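Local coordinates for protein CobC (PDB 6NRU) that is an alpha-ribazole phosphatase, probably removing the 5'-phosphate from alpha-ribazole 5'-phosphate and adenosylcobalamin 5'-phosphate in vitamin B12 assembly, at residues A[4-9]-A[157-162]; A[162-167]-A[189-194]. All coordinates share one frame; numbering follows the deposited sequence.

Interaction 1 of 2, residues A[4-9]-A[157-162]; sequences MRLWLI and SLLIAR. With EDO (1,2-ethanediol), chain Q.
Leu8, on the first strand, 5-10, reaches across to Leu159 and Ile160 on helix 153-163, and its branches are the centre of the contact. The short segments run roughly antiparallel, 147° between their axes, which come no closer than 10.8 Å, so side chains alone span the gap. The CB of Leu8 points at the helix but touches neither residue. CG, set beside the backbone N (chi1 -46°), is still too distant for contact and serves as the fork. From it CD1 goes to Ile160, lying 3.8 Å from Ile160 CG1 and 4.0 Å from Ile160 CD1, so it rests against the last bond of that chain. CD2 goes the other way and meets Leu159 CD2 at 4.0 Å. Leu159 has its CG anti to the backbone N (chi1 -178°), which carries that methyl toward the strand; Leu6 CD1 lies 4.5 Å from the same Leu159 CD2, so one methyl of the helix serves two leucines on the same side of the strand.

At the far end of the segment Arg162, bent at chi2 and chi3, lies beyond the contact and meets an ethanediol instead. Its NH1 donates to O1 of the diol at 3.1 Å, with a weak second bond from NH2; the diol probably came from the crystallisation liquor.

Around the leucines, Ile184 touches Leu6 and Leu8, while Phe134 and Ile135 of helix 124-136 touch Leu159. The strand leads into His11, probably the phosphohistidine nucleophile of this histidine phosphatase fold, about 11 Å from Leu8 between side chains. The chemistry is purely aliphatic: methyl against methyl and methylene, fully buried, with no directional bond, so this part of the helix is probably held on the strand by close fit and by exclusion of water.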
# COMPACT_ATOMS: atom_id res chain seq x y z
N MSE A 4 -3.61 -2.06 19.41
CA MSE A 4 -3.94 -1.13 18.34
C MSE A 4 -4.51 -1.85 17.13
O MSE A 4 -4.35 -3.06 16.98
CB MSE A 4 -2.70 -0.33 17.93
CG MSE A 4 -1.58 -1.19 17.37
SE MSE A 4 -0.10 -0.14 16.63
CE MSE A 4 0.32 0.93 18.20
N ARG A 5 -5.19 -1.10 16.27
CA ARG A 5 -5.71 -1.63 15.02
C ARG A 5 -5.25 -0.76 13.86
O ARG A 5 -5.41 0.46 13.89
CB ARG A 5 -7.24 -1.71 15.02
CG ARG A 5 -7.81 -1.99 13.65
CD ARG A 5 -9.30 -2.20 13.70
NE ARG A 5 -9.66 -3.54 14.14
CZ ARG A 5 -10.76 -4.17 13.77
NH1 ARG A 5 -11.02 -5.39 14.22
NH2 ARG A 5 -11.62 -3.58 12.94
N LEU A 6 -4.69 -1.40 12.83
CA LEU A 6 -4.30 -0.72 11.61
C LEU A 6 -5.40 -0.92 10.57
O LEU A 6 -5.72 -2.05 10.20
CB LEU A 6 -2.97 -1.27 11.08
CG LEU A 6 -1.89 -1.48 12.15
CD1 LEU A 6 -0.65 -2.09 11.53
CD2 LEU A 6 -1.56 -0.16 12.84
N TRP A 7 -5.99 0.18 10.13
CA TRP A 7 -6.96 0.15 9.04
C TRP A 7 -6.21 0.39 7.74
O TRP A 7 -5.62 1.46 7.54
CB TRP A 7 -8.05 1.20 9.25
CG TRP A 7 -8.76 1.07 10.57
CD1 TRP A 7 -8.29 1.44 11.79
CD2 TRP A 7 -10.07 0.54 10.79
NE1 TRP A 7 -9.22 1.17 12.76
CE2 TRP A 7 -10.33 0.61 12.17
CE3 TRP A 7 -11.06 -0.01 9.95
CZ2 TRP A 7 -11.53 0.17 12.74
CZ3 TRP A 7 -12.24 -0.44 10.51
CH2 TRP A 7 -12.47 -0.35 11.89
N LEU A 8 -6.21 -0.61 6.86
CA LEU A 8 -5.41 -0.58 5.64
C LEU A 8 -6.28 -0.21 4.46
O LEU A 8 -7.34 -0.81 4.24
CB LEU A 8 -4.74 -1.94 5.41
CG LEU A 8 -4.08 -2.56 6.64
CD1 LEU A 8 -3.47 -3.91 6.31
CD2 LEU A 8 -3.02 -1.62 7.21
N ILE A 9 -5.84 0.79 3.69
CA ILE A 9 -6.52 1.21 2.47
C ILE A 9 -5.47 1.36 1.38
O ILE A 9 -4.51 2.13 1.54
CB ILE A 9 -7.28 2.53 2.65
CG1 ILE A 9 -8.54 2.31 3.50
CG2 ILE A 9 -7.65 3.13 1.30
CD1 ILE A 9 -9.44 3.52 3.57
N SER A 157 0.26 -5.61 1.35
CA SER A 157 0.26 -7.07 1.34
C SER A 157 1.46 -7.62 2.09
O SER A 157 1.34 -8.61 2.83
CB SER A 157 0.26 -7.58 -0.10
OG SER A 157 1.52 -7.35 -0.70
N LEU A 158 2.63 -7.01 1.91
CA LEU A 158 3.81 -7.43 2.65
C LEU A 158 3.72 -7.06 4.12
O LEU A 158 4.26 -7.77 4.97
CB LEU A 158 5.07 -6.82 2.02
CG LEU A 158 6.39 -7.17 2.71
CD1 LEU A 158 6.56 -8.67 2.75
CD2 LEU A 158 7.55 -6.51 1.98
N LEU A 159 3.05 -5.95 4.43
CA LEU A 159 2.83 -5.60 5.83
C LEU A 159 2.03 -6.68 6.54
O LEU A 159 2.39 -7.12 7.64
CB LEU A 159 2.13 -4.24 5.93
CG LEU A 159 1.89 -3.73 7.35
CD1 LEU A 159 3.17 -3.21 7.95
CD2 LEU A 159 0.82 -2.65 7.36
N ILE A 160 0.94 -7.12 5.92
CA ILE A 160 0.14 -8.20 6.50
C ILE A 160 1.00 -9.44 6.72
O ILE A 160 1.02 -10.01 7.81
CB ILE A 160 -1.07 -8.52 5.61
CG1 ILE A 160 -2.00 -7.31 5.50
CG2 ILE A 160 -1.83 -9.72 6.15
CD1 ILE A 160 -3.13 -7.50 4.51
N ALA A 161 1.75 -9.85 5.69
CA ALA A 161 2.51 -11.09 5.76
C ALA A 161 3.56 -11.04 6.86
O ALA A 161 3.71 -12.01 7.62
CB ALA A 161 3.16 -11.39 4.41
N ARG A 162 4.29 -9.93 6.98
CA ARG A 162 5.35 -9.87 7.98
C ARG A 162 4.78 -9.74 9.39
O ARG A 162 5.38 -10.26 10.34
CB ARG A 162 6.29 -8.71 7.68
CG ARG A 162 7.08 -8.87 6.40
CD ARG A 162 7.88 -10.17 6.39
NE ARG A 162 8.99 -10.15 7.34
CZ ARG A 162 9.10 -10.96 8.39
NH1 ARG A 162 8.16 -11.87 8.63
NH2 ARG A 162 10.15 -10.87 9.19
C1 EDO Q . 9.57 -13.10 12.37
O1 EDO Q . 8.61 -12.26 11.71
C2 EDO Q . 10.95 -12.91 11.76
O2 EDO Q . 10.99 -13.52 10.46

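Interaction 2 of 2, residues A[162-167]-A[189-194]; sequences RLIGMP and KFATLR. With EDO (1,2-ethanediol), chain Q.
The CA atoms of Ile164 and Ala191 lie 5.3 Å apart, where helix 153-163 ends beside the edge strand 190-198. The helix finishes in a Schellman motif: Met166 N turns back to Ala161 O, and Gly165 N bonds to Arg162 O at 3.1 Å. Gly165 is the C-prime residue, with a positive phi of 87° that suits glycine. Lys189, also at positive phi, lies in the tight turn between strands 181-187 and 190-198, and from there the edge strand passes the helix end.

The tightest approach is Leu163 O to Ala191 CB, 3.3 Å, a methyl set against a carbonyl oxygen. That methyl points at the helix end and also meets Leu163 CB at 3.7 Å. Ile164 comes in beside it. Its CG1 takes the position between backbone N and carbonyl carbon (chi1 69°), while CG2, anti to the carbonyl carbon, lies 4.1 Å from both CB and O of Ala191. Farther out, Leu163 reaches Ile184 and Ile186 of the neighbouring strand.

One water joins the polar backbone groups. It accepts from Ala191 N at 2.7 Å and donates to Leu163 O and, at greater length, to Lys189 O. Arg162 NH1 donates a hydrogen bond to Met166 O at 2.6 Å; the oxygen lies 28° out of the guanidinium plane, and NH1 sits above the carbonyl plane. This ties the last turn of the helix to the residue after the glycine.

The junction is thus mixed: a small apolar patch centred on the alanine methyl, with a water linking strand N-H and helix-end carbonyl where the two backbones do not bond directly. The helix terminus is closed by its own backbone and by Arg162.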
# COMPACT_ATOMS: atom_id res chain seq x y z
N ARG A 162 4.29 -9.93 6.98
CA ARG A 162 5.35 -9.87 7.98
C ARG A 162 4.78 -9.74 9.39
O ARG A 162 5.38 -10.26 10.34
CB ARG A 162 6.29 -8.71 7.68
CG ARG A 162 7.08 -8.87 6.40
CD ARG A 162 7.88 -10.17 6.39
NE ARG A 162 8.99 -10.15 7.34
CZ ARG A 162 9.10 -10.96 8.39
NH1 ARG A 162 8.16 -11.87 8.63
NH2 ARG A 162 10.15 -10.87 9.19
N LEU A 163 3.64 -9.07 9.55
CA LEU A 163 3.07 -8.88 10.87
C LEU A 163 2.63 -10.20 11.49
O LEU A 163 2.80 -10.41 12.70
CB LEU A 163 1.89 -7.91 10.81
CG LEU A 163 2.23 -6.42 10.77
CD1 LEU A 163 0.97 -5.59 10.58
CD2 LEU A 163 2.97 -6.00 12.03
N ILE A 164 2.08 -11.11 10.69
CA ILE A 164 1.60 -12.38 11.22
C ILE A 164 2.72 -13.41 11.18
O ILE A 164 2.49 -14.60 11.42
CB ILE A 164 0.34 -12.86 10.47
CG1 ILE A 164 0.66 -13.28 9.04
CG2 ILE A 164 -0.70 -11.76 10.43
CD1 ILE A 164 -0.57 -13.71 8.26
N GLY A 165 3.94 -12.96 10.91
CA GLY A 165 5.11 -13.79 11.08
C GLY A 165 5.49 -14.66 9.90
O GLY A 165 6.11 -15.72 10.10
N MSE A 166 5.14 -14.26 8.69
CA MSE A 166 5.51 -15.02 7.50
C MSE A 166 6.65 -14.35 6.73
O MSE A 166 6.85 -13.15 6.85
CB MSE A 166 4.31 -15.22 6.57
CG MSE A 166 3.02 -15.65 7.24
SE MSE A 166 1.50 -15.50 6.02
CE MSE A 166 1.78 -17.10 4.97
N PRO A 167 7.39 -15.14 5.95
CA PRO A 167 8.46 -14.56 5.13
C PRO A 167 7.91 -13.58 4.10
O PRO A 167 6.72 -13.56 3.79
CB PRO A 167 9.10 -15.78 4.45
CG PRO A 167 8.06 -16.84 4.51
CD PRO A 167 7.33 -16.60 5.80
N LYS A 189 2.63 -7.22 20.09
CA LYS A 189 3.27 -7.57 18.82
C LYS A 189 2.76 -8.90 18.27
O LYS A 189 3.39 -9.49 17.39
CB LYS A 189 4.79 -7.59 18.95
CG LYS A 189 5.35 -6.22 19.35
CD LYS A 189 6.68 -6.32 20.08
CE LYS A 189 7.74 -5.45 19.42
NZ LYS A 189 7.63 -4.03 19.85
N PHE A 190 1.61 -9.37 18.76
CA PHE A 190 0.90 -10.48 18.15
C PHE A 190 -0.17 -9.90 17.22
O PHE A 190 -1.10 -9.23 17.69
CB PHE A 190 0.26 -11.39 19.20
CG PHE A 190 -0.39 -12.61 18.63
CD1 PHE A 190 -1.71 -12.59 18.20
CD2 PHE A 190 0.32 -13.80 18.51
CE1 PHE A 190 -2.31 -13.72 17.67
CE2 PHE A 190 -0.27 -14.93 17.99
CZ PHE A 190 -1.59 -14.89 17.57
N ALA A 191 -0.04 -10.17 15.93
CA ALA A 191 -0.92 -9.59 14.92
C ALA A 191 -2.05 -10.56 14.59
O ALA A 191 -1.83 -11.75 14.39
CB ALA A 191 -0.14 -9.24 13.65
N THR A 192 -3.27 -10.03 14.52
CA THR A 192 -4.45 -10.79 14.14
C THR A 192 -5.10 -10.09 12.95
O THR A 192 -5.54 -8.94 13.06
CB THR A 192 -5.44 -10.91 15.30
OG1 THR A 192 -4.77 -11.41 16.46
CG2 THR A 192 -6.57 -11.86 14.94
N LEU A 193 -5.15 -10.78 11.81
CA LEU A 193 -5.84 -10.26 10.64
C LEU A 193 -7.34 -10.46 10.82
O LEU A 193 -7.81 -11.59 10.93
CB LEU A 193 -5.34 -10.96 9.38
CG LEU A 193 -5.92 -10.47 8.05
CD1 LEU A 193 -5.50 -9.04 7.74
CD2 LEU A 193 -5.54 -11.41 6.91
N ARG A 194 -8.08 -9.36 10.86
CA ARG A 194 -9.51 -9.39 11.18
C ARG A 194 -10.41 -9.14 9.99
O ARG A 194 -11.49 -9.74 9.90
CB ARG A 194 -9.82 -8.37 12.28
CG ARG A 194 -9.24 -8.72 13.64
CD ARG A 194 -10.10 -9.74 14.36
NE ARG A 194 -11.52 -9.42 14.25
CZ ARG A 194 -12.46 -9.89 15.07
NH1 ARG A 194 -12.13 -10.70 16.07
NH2 ARG A 194 -13.73 -9.55 14.90
C1 EDO Q . 9.57 -13.10 12.37
O1 EDO Q . 8.61 -12.26 11.71
C2 EDO Q . 10.95 -12.91 11.76
O2 EDO Q . 10.99 -13.52 10.46
O HOH W 1 2.12 -11.75 15.39

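Overall arrangement
From the N terminus, strand 5-10 comes first, and interaction 1 closes a long loop of 147 residues when helix 153-163 returns to lie on it. Interaction 2 opens where that one ends, at the shared Arg162, and closes a short loop through strand 181-187 to the edge strand 190-198. The two are therefore in series, neither crossing nor enclosed one by the other. Both seat the same helix on the same sheet, first over an inner strand, then beside one of its two edge strands. They also meet directly: Leu6 packs on Leu163, and Ile160 on Leu193, carrying the buried aliphatic layer out to the surface.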